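Local coordinates for protein ochratoxinase (Aspergillus niger, PDB 4C65) that is a zinc-dependent secreted carboxypeptidase that hydrolyses the mycotoxin ochratoxin A to ochratoxin alpha and L-phenylalanine, at residues A244-H247 with G251-A254. Residues are numbered along the deposited sequence; the frame is centred on the assembly and turned at random.
Sequences AHVH and GIMA
Val-246, at the end of strand 242-246, faces the first turn of helix 249-258, with its CA 5.4 Å from the CA of Ile-252. No hydrogen bond joins the two segments. Val-246 points its side chain at the helix. Its CG1 lies against the peptide between Gly-251 and Ile-252, 3.4 Å from Gly-251 O and 3.6 Å from Ile-252 N. The Ile-252 side chain crosses that of Val-246 at about a right angle, and its CG1 meets Val-246 CB at 3.7 Å. Ile-252 CG1 is anti to its carbonyl carbon (chi1 -63°), and the extended chain (chi2 172°) carries CD1 on to His-247 O, 3.4 Å away. Leu-263 of the next strand touches both Val-246 and Ile-252. On the other side of the strand, His-245 is a ligand of the second zinc. His-247 leaves the backbone away from the helix; its ring stacks on His-265, another ligand of that zinc, and its ND1 is hydrogen-bonded to Ser-267 OG. The contact packs the end of strand 242-246 on the start of the following helix in a beta-alpha-beta unit of the TIM barrel: van der Waals contacts join these segments, methyls on carbonyl oxygens as well as aliphatic side chains on each other, while His-245 binds the zinc and His-247 packs beside the ligand His-265.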
loop_
_atom_site.group_PDB
_atom_site.type_symbol
_atom_site.label_atom_id
_atom_site.label_comp_id
_atom_site.label_asym_id
_atom_site.label_seq_id
_atom_site.Cartn_x
_atom_site.Cartn_y
_atom_site.Cartn_z
ATOM N N ALA A 244 -5.162 27.643 -20.741
ATOM C CA ALA A 244 -3.794 27.184 -20.802
ATOM C C ALA A 244 -2.804 28.268 -20.380
ATOM O O ALA A 244 -2.773 29.344 -20.972
ATOM C CB ALA A 244 -3.484 26.755 -22.217
ATOM N N HIS A 245 -2.004 27.958 -19.355
ATOM C CA HIS A 245 -0.808 28.703 -19.009
ATOM C C HIS A 245 0.207 28.531 -20.129
ATOM O O HIS A 245 0.717 27.436 -20.345
ATOM C CB HIS A 245 -0.277 28.188 -17.675
ATOM C CG HIS A 245 1.110 28.624 -17.342
ATOM N ND1 HIS A 245 1.365 29.549 -16.358
ATOM C CD2 HIS A 245 2.322 28.200 -17.781
ATOM C CE1 HIS A 245 2.671 29.720 -16.240
ATOM N NE2 HIS A 245 3.276 28.904 -17.085
ATOM N N VAL A 246 0.490 29.612 -20.854
ATOM C CA VAL A 246 1.487 29.602 -21.950
ATOM C C VAL A 246 2.383 30.840 -21.979
ATOM O O VAL A 246 1.916 31.977 -21.849
ATOM C CB VAL A 246 0.816 29.457 -23.337
ATOM C CG1 VAL A 246 0.291 28.049 -23.534
ATOM C CG2 VAL A 246 -0.311 30.460 -23.517
ATOM N N HIS A 247 3.673 30.625 -22.165
ATOM C CA HIS A 247 4.601 31.727 -22.359
ATOM C C HIS A 247 5.200 31.613 -23.752
ATOM O O HIS A 247 4.856 32.396 -24.650
ATOM C CB HIS A 247 5.694 31.724 -21.277
ATOM C CG HIS A 247 5.214 32.186 -19.934
ATOM N ND1 HIS A 247 4.834 33.490 -19.687
ATOM C CD2 HIS A 247 5.036 31.523 -18.771
ATOM C CE1 HIS A 247 4.435 33.604 -18.436
ATOM N NE2 HIS A 247 4.553 32.426 -17.855
ATOM N N GLY A 251 4.448 26.456 -26.721
ATOM C CA GLY A 251 3.326 26.160 -25.844
ATOM C C GLY A 251 2.031 26.822 -26.284
ATOM O O GLY A 251 0.971 26.182 -26.272
ATOM N N ILE A 252 2.119 28.089 -26.693
ATOM C CA ILE A 252 0.965 28.817 -27.228
ATOM C C ILE A 252 0.337 28.058 -28.386
ATOM O O ILE A 252 -0.854 27.821 -28.398
ATOM C CB ILE A 252 1.333 30.229 -27.715
ATOM C CG1 ILE A 252 1.824 31.091 -26.551
ATOM C CG2 ILE A 252 0.135 30.894 -28.358
ATOM C CD1 ILE A 252 2.390 32.447 -26.967
ATOM N N MET A 253 1.153 27.670 -29.355
ATOM C CA MET A 253 0.649 26.990 -30.549
ATOM C C MET A 253 0.095 25.602 -30.230
ATOM O O MET A 253 -0.914 25.200 -30.793
ATOM C CB MET A 253 1.736 26.893 -31.620
ATOM C CG MET A 253 2.208 28.250 -32.134
ATOM S SD MET A 253 0.904 29.160 -32.982
ATOM C CE MET A 253 0.980 28.311 -34.554
ATOM N N ALA A 254 0.734 24.883 -29.331
ATOM C CA ALA A 254 0.229 23.570 -28.980
ATOM C C ALA A 254 -1.133 23.693 -28.284
ATOM O O ALA A 254 -2.028 22.874 -28.516
ATOM C CB ALA A 254 1.223 22.824 -28.099
#